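Long-range contacts in uncharacterized protein (PDB 4IYK), which is of unknown function but probably binds carbohydrate, pairing a transthyretin-like N-terminal domain with an E-set-like C-terminal domain: residues P105-K110 and F125-G130; K135-Q140 and G202-V207; A15-S20 and G61-N66; N38-R43 and W55-T60; S194-F199 and V220-L225. All coordinates share one frame; numbering follows the deposited sequence.

Interaction 1: residues P105-K110 and F125-G130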
# COMPACT_ATOMS: atom_id res chain seq x y z
N PRO A 105 -3.16 -9.21 4.00
CA PRO A 105 -1.92 -8.53 3.58
C PRO A 105 -0.72 -9.39 3.94
O PRO A 105 -0.82 -10.20 4.87
CB PRO A 105 -1.93 -7.23 4.39
CG PRO A 105 -2.74 -7.52 5.59
CD PRO A 105 -3.77 -8.56 5.18
N TYR A 106 0.41 -9.25 3.23
CA TYR A 106 1.59 -10.04 3.60
C TYR A 106 2.11 -9.57 4.95
O TYR A 106 2.50 -10.37 5.79
CB TYR A 106 2.67 -9.93 2.51
CG TYR A 106 2.22 -10.44 1.16
CD1 TYR A 106 1.65 -11.70 1.02
CD2 TYR A 106 2.38 -9.66 0.02
CE1 TYR A 106 1.21 -12.17 -0.21
CE2 TYR A 106 1.95 -10.12 -1.23
CZ TYR A 106 1.37 -11.38 -1.34
OH TYR A 106 0.93 -11.85 -2.55
N ILE A 107 2.08 -8.25 5.17
CA ILE A 107 2.55 -7.60 6.38
C ILE A 107 1.54 -6.53 6.83
O ILE A 107 1.05 -5.76 6.01
CB ILE A 107 3.96 -6.95 6.13
CG1 ILE A 107 5.04 -8.03 5.85
CG2 ILE A 107 4.38 -5.99 7.29
CD1 ILE A 107 6.37 -7.49 5.43
N ARG A 108 1.34 -6.42 8.17
CA ARG A 108 0.56 -5.35 8.78
C ARG A 108 1.53 -4.44 9.53
O ARG A 108 2.35 -4.94 10.30
CB ARG A 108 -0.49 -5.92 9.76
CG ARG A 108 -1.63 -6.65 9.12
CD ARG A 108 -2.61 -7.21 10.15
NE ARG A 108 -3.64 -7.97 9.45
CZ ARG A 108 -3.68 -9.29 9.32
NH1 ARG A 108 -2.81 -10.05 9.97
NH2 ARG A 108 -4.63 -9.86 8.59
N VAL A 109 1.48 -3.11 9.31
CA VAL A 109 2.34 -2.20 10.07
C VAL A 109 1.60 -1.86 11.36
O VAL A 109 0.46 -1.38 11.29
CB VAL A 109 2.79 -0.94 9.30
CG1 VAL A 109 3.67 -0.07 10.18
CG2 VAL A 109 3.51 -1.31 8.02
N LYS A 110 2.22 -2.13 12.51
CA LYS A 110 1.56 -1.90 13.79
C LYS A 110 2.13 -0.71 14.55
O LYS A 110 3.34 -0.46 14.53
CB LYS A 110 1.62 -3.16 14.68
CG LYS A 110 1.06 -4.44 14.03
CD LYS A 110 -0.40 -4.32 13.53
CE LYS A 110 -1.45 -4.37 14.62
NZ LYS A 110 -2.82 -4.22 14.05
N PHE A 125 7.68 1.79 14.67
CA PHE A 125 6.63 0.84 14.32
C PHE A 125 7.04 -0.60 14.60
O PHE A 125 8.22 -0.91 14.82
CB PHE A 125 6.24 0.98 12.81
CG PHE A 125 7.37 0.77 11.82
CD1 PHE A 125 8.26 1.80 11.53
CD2 PHE A 125 7.56 -0.46 11.20
CE1 PHE A 125 9.32 1.60 10.63
CE2 PHE A 125 8.60 -0.65 10.28
CZ PHE A 125 9.47 0.39 10.00
N SER A 126 6.05 -1.47 14.57
CA SER A 126 6.16 -2.91 14.68
C SER A 126 5.54 -3.52 13.43
O SER A 126 4.83 -2.82 12.70
CB SER A 126 5.45 -3.41 15.94
OG SER A 126 6.30 -3.23 17.06
N LEU A 127 5.76 -4.81 13.22
CA LEU A 127 5.24 -5.53 12.06
C LEU A 127 4.63 -6.84 12.48
O LEU A 127 5.08 -7.47 13.44
CB LEU A 127 6.33 -5.79 11.00
CG LEU A 127 7.04 -4.56 10.41
CD1 LEU A 127 8.20 -4.99 9.53
CD2 LEU A 127 6.10 -3.69 9.61
N GLU A 128 3.62 -7.25 11.74
CA GLU A 128 2.90 -8.48 11.94
C GLU A 128 2.80 -9.19 10.59
O GLU A 128 2.47 -8.57 9.59
CB GLU A 128 1.54 -8.13 12.54
CG GLU A 128 0.63 -9.28 12.89
CD GLU A 128 -0.69 -8.75 13.41
OE1 GLU A 128 -0.68 -7.97 14.39
OE2 GLU A 128 -1.73 -9.05 12.78
N ALA A 129 3.12 -10.48 10.56
CA ALA A 129 3.04 -11.26 9.32
C ALA A 129 1.59 -11.69 9.07
O ALA A 129 0.89 -12.07 10.02
CB ALA A 129 3.94 -12.48 9.42
N GLY A 130 1.15 -11.61 7.80
CA GLY A 130 -0.17 -12.05 7.34
C GLY A 130 -0.35 -13.55 7.52
O GLY A 130 -1.43 -14.01 7.89
O HOH W 1 -3.29 -12.74 9.60
O HOH W 2 -3.54 -7.04 14.36
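Arg108 and Glu128 form a hydrogen-bonded pair between antiparallel strands 107-110 and 125-129, whose axes approach to 4.5 Å. Arg108 N bonds to Glu128 O at 2.8 Å; Lys110 and Ser126 repeat the pairing two residues on. Above this ladder the Arg108 and Glu128 side chains meet obliquely. Arg108 NH1 bonds to Glu128 OE2 at 3.2 Å, a salt bridge that uses the anti lone pair of the carboxylate, with the two planes 55° apart. A water accepts from Arg108 NH1 in the guanidinium plane and donates to Gly130 O. The other carboxylate oxygen, Glu128 OE1, lies 4.3 Å from Lys110 NZ, and a second water bridges these two atoms. The two strands are the arms of a beta hairpin in the E-set-like domain, and Arg108 reaches beyond it: its NE makes a salt bridge with Asp23 of the N-terminal domain. An alanine in place of Arg108 would probably leave Asp23 and Glu128 OE2 without this salt-bridge partner, with the more distant Lys110 amine still near the Glu128 carboxylate. The opposite face is apolar. Leu127 CD2 touches Ile107 CG2 at 3.7 Å and Val109 CG2 at 3.9 Å, while Val109 CG1 rests against Phe125 CB; Leu136 and Ile139 pack on Leu127 from strand 135-144.

Interaction 2: residues K135-Q140 and G202-V207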
# COMPACT_ATOMS: atom_id res chain seq x y z
N LYS A 135 8.28 -13.53 5.43
CA LYS A 135 9.53 -12.94 5.91
C LYS A 135 9.64 -11.47 5.45
O LYS A 135 8.89 -11.02 4.57
CB LYS A 135 10.75 -13.75 5.44
CG LYS A 135 10.75 -15.18 6.01
CD LYS A 135 12.11 -15.88 5.80
CE LYS A 135 13.00 -15.75 7.01
NZ LYS A 135 14.19 -16.64 6.92
N LEU A 136 10.55 -10.71 6.08
CA LEU A 136 10.76 -9.30 5.80
C LEU A 136 11.98 -9.08 4.91
O LEU A 136 13.07 -9.53 5.25
CB LEU A 136 10.94 -8.54 7.13
CG LEU A 136 11.16 -7.02 7.05
CD1 LEU A 136 9.91 -6.29 6.54
CD2 LEU A 136 11.54 -6.48 8.40
N LYS A 137 11.79 -8.37 3.79
CA LYS A 137 12.85 -8.07 2.82
C LYS A 137 13.34 -6.62 2.98
O LYS A 137 14.55 -6.38 3.01
CB LYS A 137 12.33 -8.32 1.39
CG LYS A 137 13.41 -8.41 0.32
CD LYS A 137 12.79 -8.60 -1.06
CE LYS A 137 13.80 -8.52 -2.18
NZ LYS A 137 13.15 -8.48 -3.52
N GLU A 138 12.42 -5.64 3.08
CA GLU A 138 12.77 -4.22 3.21
C GLU A 138 11.81 -3.42 4.10
O GLU A 138 10.62 -3.73 4.18
CB GLU A 138 12.77 -3.53 1.83
CG GLU A 138 13.79 -4.02 0.80
CD GLU A 138 13.70 -3.39 -0.58
OE1 GLU A 138 13.17 -2.26 -0.69
OE2 GLU A 138 14.16 -4.03 -1.55
N ILE A 139 12.34 -2.33 4.70
CA ILE A 139 11.55 -1.32 5.43
C ILE A 139 12.02 0.06 4.93
O ILE A 139 13.22 0.25 4.62
CB ILE A 139 11.53 -1.43 6.99
CG1 ILE A 139 12.95 -1.38 7.61
CG2 ILE A 139 10.72 -2.66 7.45
CD1 ILE A 139 13.02 -1.02 9.12
N GLN A 140 11.07 0.99 4.77
CA GLN A 140 11.39 2.30 4.26
C GLN A 140 10.39 3.34 4.69
O GLN A 140 9.18 3.07 4.77
CB GLN A 140 11.47 2.26 2.71
CG GLN A 140 12.00 3.56 2.10
CD GLN A 140 12.54 3.35 0.71
OE1 GLN A 140 12.49 2.27 0.14
NE2 GLN A 140 13.00 4.40 0.10
N GLY A 202 6.66 2.00 4.84
CA GLY A 202 6.43 0.85 3.97
C GLY A 202 7.22 -0.37 4.43
O GLY A 202 8.32 -0.24 4.97
N ALA A 203 6.68 -1.56 4.19
CA ALA A 203 7.36 -2.83 4.50
C ALA A 203 7.13 -3.79 3.38
O ALA A 203 5.98 -4.04 3.00
CB ALA A 203 6.86 -3.41 5.82
N LEU A 204 8.23 -4.28 2.79
CA LEU A 204 8.23 -5.21 1.67
C LEU A 204 8.50 -6.64 2.16
O LEU A 204 9.57 -6.94 2.70
CB LEU A 204 9.26 -4.78 0.58
CG LEU A 204 9.27 -5.63 -0.72
CD1 LEU A 204 7.96 -5.50 -1.49
CD2 LEU A 204 10.49 -5.26 -1.62
N ALA A 205 7.53 -7.52 1.95
CA ALA A 205 7.65 -8.93 2.34
C ALA A 205 8.39 -9.75 1.29
O ALA A 205 8.55 -9.31 0.15
CB ALA A 205 6.26 -9.53 2.56
N ASP A 206 8.77 -10.97 1.67
CA ASP A 206 9.36 -12.02 0.85
C ASP A 206 8.43 -13.24 1.02
O ASP A 206 8.24 -13.71 2.14
CB ASP A 206 10.82 -12.25 1.29
CG ASP A 206 11.51 -13.43 0.63
OD1 ASP A 206 11.25 -13.69 -0.56
OD2 ASP A 206 12.34 -14.07 1.31
N VAL A 207 7.71 -13.61 -0.08
CA VAL A 207 6.66 -14.64 -0.17
C VAL A 207 6.77 -15.44 -1.49
O VAL A 207 7.09 -14.85 -2.54
CB VAL A 207 5.23 -13.99 -0.07
CG1 VAL A 207 4.13 -15.03 0.11
CG2 VAL A 207 5.15 -12.92 1.03
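Lys137 and Glu138 both face Leu204, forming a classic beta bulge within an antiparallel pairing in the sheet of the E-set-like domain. Leu204 O accepts from two successive amides. Lys137 N, at 2.9 Å from Leu204 O, approaches nearly along the C=O axis, whereas Glu138 N, at 3.2 Å from the same oxygen, lies in the carbonyl plane on a lone pair. The return bond, from Leu204 N to Glu138 O, is 2.8 Å long. With the extra residue accommodated, the side chains of Lys137 and Glu138 each lie alongside that of Leu204 and point the same way. Leu204 CG is anti to the backbone N (chi1 -175°), which carries it out alongside the Glu138 side chain. The CD2 methyl of Leu204 meets the carboxylate carbon Glu138 CD at 3.9 Å; the aliphatic Lys137 CD comes near the same methyl.

Regular pairing resumes on both sides of the bulge, between Lys135 and Asp206 and between Gln140 and Gly202. On the face turned toward strand 120-129, Ala203 CB makes loose contacts with Leu136 CD1 and Ile139 CG2, and Leu127 packs against Ala203. Farther out, strand 163-166 also pairs with 135-144: the backbone of Phe166 bonds to that of Lys137, and Val165 touches the Glu138 side chain. Ser169 OG hydrogen-bonds Asp206 OD2. At the Gln140-Gly202 pair, Gly202 N bonds to Gln140 O at 2.7 Å.

Interaction 3: residues A15-S20 and G61-N66. With EDO (1,2-ethanediol), chain H.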
# COMPACT_ATOMS: atom_id res chain seq x y z
N ALA A 15 -23.19 1.72 -15.80
CA ALA A 15 -22.97 1.42 -14.40
C ALA A 15 -21.74 2.10 -13.80
O ALA A 15 -20.87 2.63 -14.52
CB ALA A 15 -22.87 -0.09 -14.20
N SER A 16 -21.68 2.12 -12.47
CA SER A 16 -20.57 2.67 -11.70
C SER A 16 -20.32 1.72 -10.53
O SER A 16 -21.23 0.99 -10.16
CB SER A 16 -20.86 4.09 -11.22
OG SER A 16 -22.10 4.17 -10.54
N ILE A 17 -19.08 1.67 -10.03
CA ILE A 17 -18.74 0.78 -8.92
C ILE A 17 -17.67 1.45 -8.06
O ILE A 17 -16.78 2.14 -8.55
CB ILE A 17 -18.32 -0.64 -9.40
CG1 ILE A 17 -18.20 -1.62 -8.21
CG2 ILE A 17 -17.04 -0.63 -10.30
CD1 ILE A 17 -18.53 -3.11 -8.55
N HIS A 18 -17.79 1.28 -6.75
CA HIS A 18 -16.83 1.82 -5.79
C HIS A 18 -16.79 0.84 -4.62
O HIS A 18 -17.66 -0.01 -4.50
CB HIS A 18 -17.20 3.25 -5.35
CG HIS A 18 -18.56 3.32 -4.72
ND1 HIS A 18 -18.73 3.22 -3.35
CD2 HIS A 18 -19.78 3.35 -5.32
CE1 HIS A 18 -20.04 3.23 -3.15
NE2 HIS A 18 -20.72 3.30 -4.30
N GLY A 19 -15.78 0.97 -3.78
CA GLY A 19 -15.59 0.10 -2.64
C GLY A 19 -14.21 0.22 -2.05
O GLY A 19 -13.48 1.17 -2.36
N SER A 20 -13.84 -0.75 -1.21
CA SER A 20 -12.58 -0.70 -0.50
C SER A 20 -11.87 -2.01 -0.45
O SER A 20 -12.51 -3.06 -0.49
CB SER A 20 -12.84 -0.25 0.95
OG SER A 20 -13.38 1.06 1.02
N GLY A 61 -6.71 2.58 -0.51
CA GLY A 61 -7.37 1.29 -0.68
C GLY A 61 -8.82 1.44 -1.13
O GLY A 61 -9.52 0.46 -1.32
N GLU A 62 -9.27 2.69 -1.34
CA GLU A 62 -10.60 2.95 -1.87
C GLU A 62 -10.55 3.02 -3.39
O GLU A 62 -9.63 3.63 -3.95
CB GLU A 62 -11.17 4.25 -1.29
CG GLU A 62 -11.57 4.10 0.17
CD GLU A 62 -11.56 5.37 0.99
OE1 GLU A 62 -10.57 6.14 0.91
OE2 GLU A 62 -12.53 5.57 1.76
N TYR A 63 -11.51 2.41 -4.07
CA TYR A 63 -11.55 2.44 -5.53
C TYR A 63 -12.89 3.00 -6.00
O TYR A 63 -13.88 2.90 -5.28
CB TYR A 63 -11.25 1.04 -6.14
CG TYR A 63 -12.38 0.04 -6.02
CD1 TYR A 63 -13.34 -0.09 -7.02
CD2 TYR A 63 -12.46 -0.83 -4.92
CE1 TYR A 63 -14.39 -1.00 -6.90
CE2 TYR A 63 -13.50 -1.75 -4.80
CZ TYR A 63 -14.48 -1.80 -5.78
OH TYR A 63 -15.52 -2.69 -5.67
N ARG A 64 -12.92 3.60 -7.22
CA ARG A 64 -14.11 4.20 -7.83
C ARG A 64 -14.00 4.17 -9.35
O ARG A 64 -12.99 4.57 -9.90
CB ARG A 64 -14.29 5.64 -7.34
CG ARG A 64 -15.63 6.22 -7.73
CD ARG A 64 -15.69 7.70 -7.44
NE ARG A 64 -16.97 8.26 -7.87
CZ ARG A 64 -17.38 9.49 -7.59
NH1 ARG A 64 -16.62 10.30 -6.85
NH2 ARG A 64 -18.55 9.92 -8.04
N ASN A 65 -15.06 3.70 -10.02
CA ASN A 65 -15.11 3.61 -11.48
C ASN A 65 -16.50 4.00 -11.95
O ASN A 65 -17.44 3.28 -11.67
CB ASN A 65 -14.73 2.20 -11.96
CG ASN A 65 -14.37 2.12 -13.44
OD1 ASN A 65 -14.80 2.92 -14.27
ND2 ASN A 65 -13.56 1.13 -13.81
N ASN A 66 -16.62 5.13 -12.66
CA ASN A 66 -17.93 5.57 -13.18
C ASN A 66 -18.14 5.21 -14.64
O ASN A 66 -19.09 5.69 -15.26
CB ASN A 66 -18.11 7.08 -12.97
CG ASN A 66 -18.57 7.39 -11.57
OD1 ASN A 66 -17.77 7.48 -10.66
ND2 ASN A 66 -19.89 7.43 -11.35
C1 EDO H . -20.36 6.20 -7.69
O1 EDO H . -18.96 6.40 -7.79
C2 EDO H . -21.09 7.55 -7.49
O2 EDO H . -20.98 8.34 -8.66
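The Tyr63 ring lies flat against the backbone of the opposite strand, with Gly19 N 3.6 Å above the ring plane over its centre and His18 C on the same face nearer the rim. Tyr63 CG sits between the backbone N and the carbonyl carbon (chi1 74°), which turns CG toward strand 15-20; the ring beyond it lies over Gly19. Glycine at position 19 suits this arrangement, because a beta carbon there would clash with Tyr63 CE2. At the ring edge, near its plane, Ile17 CG1 lies 3.8 Å from Tyr63 OH, the two side chains crossing obliquely; farther along the strand Ile17 CG2 meets Asn65 CB. Beneath them runs an antiparallel ladder in which Asn65 N bonds to Ile17 O at 2.7 Å and Tyr63 N to Gly19 O at 2.9 Å.

The other face carries His18 and Arg64, with His18 CB 4.1 Å from Arg64 CG. Next to them is an ethanediol, probably from the crystallisation liquor: Arg64 NH2 and Asn66 ND2 each donate to its O2, both at 3.0 Å. His18 CD2 approaches its C1, while His18 NE2 and Ser16 OG bond to the two carboxylate oxygens of Asp96.

In this transthyretin-like domain, strand 15-23 is the middle of a three-stranded sheet, flanked by antiparallel 62-65 and parallel 95-103; Tyr63 OH bonds to Tyr99 O, and Trp55 of strand 53-55 packs on Ile17.

Interaction 4: residues N38-R43 and W55-T60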
# COMPACT_ATOMS: atom_id res chain seq x y z
N ASN A 38 -1.40 -2.55 -6.12
CA ASN A 38 -2.59 -3.40 -6.23
C ASN A 38 -3.44 -2.99 -7.40
O ASN A 38 -3.44 -1.83 -7.81
CB ASN A 38 -3.43 -3.33 -4.92
CG ASN A 38 -2.79 -3.98 -3.72
OD1 ASN A 38 -1.92 -4.86 -3.85
ND2 ASN A 38 -3.24 -3.59 -2.51
N ALA A 39 -4.23 -3.93 -7.91
CA ALA A 39 -5.13 -3.67 -9.02
C ALA A 39 -6.23 -4.72 -9.07
O ALA A 39 -6.02 -5.85 -8.63
CB ALA A 39 -4.34 -3.67 -10.35
N ILE A 40 -7.39 -4.34 -9.59
CA ILE A 40 -8.52 -5.21 -9.79
C ILE A 40 -8.51 -5.64 -11.27
O ILE A 40 -8.75 -4.79 -12.13
CB ILE A 40 -9.87 -4.52 -9.40
CG1 ILE A 40 -9.85 -3.97 -7.96
CG2 ILE A 40 -11.05 -5.48 -9.65
CD1 ILE A 40 -11.02 -3.09 -7.64
N LYS A 41 -8.22 -6.92 -11.56
CA LYS A 41 -8.25 -7.42 -12.94
C LYS A 41 -9.60 -8.09 -13.16
O LYS A 41 -10.00 -8.94 -12.37
CB LYS A 41 -7.07 -8.37 -13.26
CG LYS A 41 -5.72 -7.67 -13.31
CD LYS A 41 -4.58 -8.60 -13.68
CE LYS A 41 -3.26 -7.86 -13.65
NZ LYS A 41 -2.21 -8.54 -14.46
N VAL A 42 -10.34 -7.66 -14.18
CA VAL A 42 -11.66 -8.22 -14.44
C VAL A 42 -11.73 -8.79 -15.85
O VAL A 42 -11.01 -8.34 -16.75
CB VAL A 42 -12.83 -7.22 -14.17
CG1 VAL A 42 -12.84 -6.73 -12.72
CG2 VAL A 42 -12.80 -6.04 -15.13
N ARG A 43 -12.61 -9.76 -16.03
CA ARG A 43 -12.89 -10.40 -17.30
C ARG A 43 -14.40 -10.57 -17.42
O ARG A 43 -15.00 -11.29 -16.61
CB ARG A 43 -12.16 -11.75 -17.42
CG ARG A 43 -12.34 -12.45 -18.78
CD ARG A 43 -11.53 -13.73 -18.88
NE ARG A 43 -10.09 -13.49 -18.91
CZ ARG A 43 -9.16 -14.45 -18.87
NH1 ARG A 43 -9.52 -15.73 -18.79
NH2 ARG A 43 -7.88 -14.13 -18.91
N TRP A 55 -9.28 -2.26 -13.09
CA TRP A 55 -9.84 -1.20 -12.27
C TRP A 55 -8.78 -0.82 -11.26
O TRP A 55 -8.35 -1.67 -10.47
CB TRP A 55 -11.17 -1.59 -11.59
CG TRP A 55 -12.27 -2.02 -12.51
CD1 TRP A 55 -12.36 -1.81 -13.86
CD2 TRP A 55 -13.44 -2.75 -12.14
NE1 TRP A 55 -13.51 -2.37 -14.35
CE2 TRP A 55 -14.20 -2.96 -13.32
CE3 TRP A 55 -13.92 -3.29 -10.93
CZ2 TRP A 55 -15.42 -3.65 -13.31
CZ3 TRP A 55 -15.12 -3.99 -10.93
CH2 TRP A 55 -15.87 -4.14 -12.10
N TYR A 56 -8.35 0.45 -11.28
CA TYR A 56 -7.30 1.00 -10.44
C TYR A 56 -7.85 1.51 -9.09
O TYR A 56 -9.04 1.82 -8.94
CB TYR A 56 -6.50 2.06 -11.21
CG TYR A 56 -5.79 1.42 -12.40
CD1 TYR A 56 -6.43 1.29 -13.63
CD2 TYR A 56 -4.51 0.88 -12.27
CE1 TYR A 56 -5.82 0.65 -14.70
CE2 TYR A 56 -3.89 0.24 -13.35
CZ TYR A 56 -4.55 0.12 -14.56
OH TYR A 56 -3.95 -0.50 -15.63
N ILE A 57 -6.99 1.46 -8.08
CA ILE A 57 -7.37 1.70 -6.68
C ILE A 57 -6.55 2.86 -6.14
O ILE A 57 -5.33 2.84 -6.27
CB ILE A 57 -7.14 0.39 -5.83
CG1 ILE A 57 -7.69 -0.89 -6.51
CG2 ILE A 57 -7.67 0.51 -4.39
CD1 ILE A 57 -7.03 -2.28 -6.02
N THR A 58 -7.19 3.86 -5.54
CA THR A 58 -6.44 4.97 -4.94
C THR A 58 -5.55 4.41 -3.81
O THR A 58 -5.83 3.33 -3.29
CB THR A 58 -7.36 6.10 -4.44
OG1 THR A 58 -8.09 5.66 -3.27
CG2 THR A 58 -8.28 6.64 -5.54
N ASN A 59 -4.50 5.15 -3.45
CA ASN A 59 -3.51 4.72 -2.46
C ASN A 59 -4.09 4.31 -1.09
O ASN A 59 -3.49 3.47 -0.44
CB ASN A 59 -2.47 5.84 -2.26
CG ASN A 59 -1.48 5.84 -3.39
OD1 ASN A 59 -1.78 5.42 -4.50
ND2 ASN A 59 -0.29 6.32 -3.15
N THR A 60 -5.22 4.88 -0.67
CA THR A 60 -5.81 4.56 0.65
C THR A 60 -6.42 3.13 0.68
O THR A 60 -6.65 2.59 1.76
CB THR A 60 -6.90 5.56 1.00
OG1 THR A 60 -7.92 5.43 0.00
CG2 THR A 60 -6.39 7.02 1.08
O HOH W 3 -4.45 0.43 -8.69
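One face of the Trp55 indole is taken by Val42, whose CG1 stands 3.8 Å from the centroid of the six-membered ring, only 1° off its normal: a CH-pi contact. Val42 CG2 lies 3.8 Å from Trp55 NE1, so both methyls sit on one face, CG1 over the six-membered ring and CG2 toward the five-membered ring, and the side chains cross at about a right angle. Ile40 CG2 approaches obliquely at Trp55 CE3. An alanine in place of Trp55 would probably open a gap beside Val42 and Ile40 and leave Gln53 OE1 without the indole N-H.

Ile40 and Trp55 also form an antiparallel hydrogen-bonded pair, with Trp55 N 2.8 Å from Ile40 O. Past this pair the chains are joined through a water that accepts from Ile57 N and lies 2.6 Å from Asn38 O, while Ile57 CD1 touches Ile40 CG1 at 3.8 Å and also Asn38 CB.

The contact lies at the edge of the four-stranded antiparallel sheet of the transthyretin-like domain, where 53-55 borders 40-44. Val75 of strand 67-77 packs on Ile40 and Val42, and Tyr63 of strand 62-65 touches Ile40 and Ile57.

Interaction 5: residues S194-F199 and V220-L225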
# COMPACT_ATOMS: atom_id res chain seq x y z
N SER A 194 9.46 25.09 5.75
CA SER A 194 8.14 25.75 5.76
C SER A 194 7.10 25.05 4.86
O SER A 194 5.97 25.51 4.83
CB SER A 194 8.21 27.24 5.40
OG SER A 194 8.37 27.53 4.01
N LYS A 195 7.47 23.97 4.14
CA LYS A 195 6.51 23.29 3.25
C LYS A 195 5.97 22.01 3.89
O LYS A 195 6.63 21.42 4.76
CB LYS A 195 7.12 22.95 1.86
CG LYS A 195 7.70 24.13 1.07
CD LYS A 195 6.66 25.11 0.54
CE LYS A 195 7.31 26.35 -0.04
NZ LYS A 195 6.31 27.39 -0.40
N ASN A 196 4.76 21.59 3.45
CA ASN A 196 4.12 20.34 3.91
C ASN A 196 4.62 19.15 3.12
O ASN A 196 4.67 19.20 1.88
CB ASN A 196 2.58 20.41 3.77
CG ASN A 196 1.88 21.23 4.81
OD1 ASN A 196 1.97 20.98 6.01
ND2 ASN A 196 1.08 22.17 4.35
N TYR A 197 4.98 18.07 3.83
CA TYR A 197 5.41 16.81 3.24
C TYR A 197 4.65 15.65 3.89
O TYR A 197 4.22 15.73 5.06
CB TYR A 197 6.94 16.60 3.36
CG TYR A 197 7.67 17.57 2.47
CD1 TYR A 197 7.87 17.30 1.11
CD2 TYR A 197 8.05 18.83 2.93
CE1 TYR A 197 8.47 18.23 0.26
CE2 TYR A 197 8.70 19.75 2.11
CZ TYR A 197 8.89 19.45 0.77
OH TYR A 197 9.48 20.38 -0.05
N TYR A 198 4.46 14.60 3.09
CA TYR A 198 3.75 13.39 3.45
C TYR A 198 4.76 12.25 3.57
O TYR A 198 5.61 12.06 2.69
CB TYR A 198 2.66 13.12 2.41
CG TYR A 198 1.59 14.20 2.38
CD1 TYR A 198 1.85 15.45 1.82
CD2 TYR A 198 0.33 13.98 2.93
CE1 TYR A 198 0.87 16.44 1.75
CE2 TYR A 198 -0.67 14.96 2.86
CZ TYR A 198 -0.39 16.19 2.28
OH TYR A 198 -1.35 17.17 2.25
N PHE A 199 4.72 11.58 4.73
CA PHE A 199 5.64 10.49 5.08
C PHE A 199 4.84 9.21 5.22
O PHE A 199 3.70 9.24 5.72
CB PHE A 199 6.42 10.82 6.37
CG PHE A 199 7.27 12.06 6.24
CD1 PHE A 199 8.58 11.98 5.77
CD2 PHE A 199 6.73 13.32 6.50
CE1 PHE A 199 9.35 13.15 5.59
CE2 PHE A 199 7.50 14.48 6.32
CZ PHE A 199 8.80 14.39 5.86
N VAL A 220 -0.55 7.46 5.66
CA VAL A 220 0.27 8.66 5.41
C VAL A 220 0.19 9.65 6.60
O VAL A 220 -0.88 9.83 7.18
CB VAL A 220 -0.17 9.34 4.09
CG1 VAL A 220 0.45 10.72 3.93
CG2 VAL A 220 0.16 8.47 2.89
N VAL A 221 1.34 10.26 6.98
CA VAL A 221 1.45 11.27 8.05
C VAL A 221 1.97 12.57 7.40
O VAL A 221 3.06 12.57 6.83
CB VAL A 221 2.35 10.81 9.22
CG1 VAL A 221 2.47 11.89 10.30
CG2 VAL A 221 1.84 9.49 9.82
N VAL A 222 1.17 13.64 7.43
CA VAL A 222 1.56 14.96 6.88
C VAL A 222 2.29 15.72 7.98
O VAL A 222 1.86 15.69 9.13
CB VAL A 222 0.37 15.78 6.27
CG1 VAL A 222 -0.72 16.12 7.31
CG2 VAL A 222 0.86 17.05 5.55
N ILE A 223 3.42 16.36 7.64
CA ILE A 223 4.21 17.16 8.58
C ILE A 223 4.62 18.46 7.90
O ILE A 223 5.11 18.43 6.76
CB ILE A 223 5.46 16.39 9.14
CG1 ILE A 223 5.06 15.06 9.86
CG2 ILE A 223 6.28 17.30 10.07
CD1 ILE A 223 6.16 14.16 10.36
N LYS A 224 4.40 19.59 8.58
CA LYS A 224 4.84 20.88 8.05
C LYS A 224 6.25 21.11 8.53
O LYS A 224 6.49 21.06 9.74
CB LYS A 224 3.91 22.03 8.48
CG LYS A 224 4.39 23.38 7.93
CD LYS A 224 3.32 24.41 8.12
CE LYS A 224 2.95 25.05 6.82
NZ LYS A 224 3.89 26.14 6.45
N LEU A 225 7.18 21.31 7.61
CA LEU A 225 8.59 21.50 7.97
C LEU A 225 8.92 22.99 8.24
O LEU A 225 8.00 23.83 8.25
CB LEU A 225 9.52 20.92 6.88
CG LEU A 225 9.34 19.45 6.47
CD1 LEU A 225 10.42 19.05 5.51
CD2 LEU A 225 9.36 18.52 7.67
OXT LEU A 225 10.09 23.32 8.47
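Tyr198 and Val222 carry the main aromatic contact: Val222 CG2 lies over the tyrosine ring, 3.7 Å from its centroid and offset toward the rim, a CH-pi contact between side chains running the same way. Val220 CG1 comes to the ring edge in plane, 3.4 Å from Tyr198 CD2. On the other face of the sheet Tyr197 CD2 meets Leu225 CD1 at 3.5 Å and Phe199 CE2 meets Ile223 CB, each pair crossing at about a right angle. Val114 and Ile121 of the facing hairpin pack on Phe199.

The polar contacts include paired backbone bonds between Tyr197 and Ile223 and between Phe199 and Val221. Leu225 N extends the ladder to Lys195 O. At the open end the Lys224 chain, bent at chi3 and chi4, brings NZ within 2.7 Å of Ser194 O.

The arrangement is an antiparallel beta hairpin of strands 196-206 and 216-224, with Phe199 and Ile223 facing the interior between the sheets of an E-set-like sandwich.

Overall arrangement
The five contacts divide between two domains. Interactions 3 and 4 belong to the transthyretin-like half, their centres about 9 Å apart; interaction 4 is nested within the loop closed by interaction 3, and Asn65 ND2 lies 3.2 Å from Trp55 CD1. Interactions 1 and 2, also about 9 Å apart between centres, lie in two sheets of the E-set-like half that face each other and pack together: Ile107 CD1 touches Ala205 CB at 3.5 Å. Interaction 5 shares strand 196-206 with interaction 2, about 24 Å away between centres. Across the domains, interactions 1 and 4 approach to about 7 Å between nearest atoms. Ethanediols at interaction 3 and near Leu204 of interaction 2 probably come from the crystallisation liquor, weak evidence for a carbohydrate site.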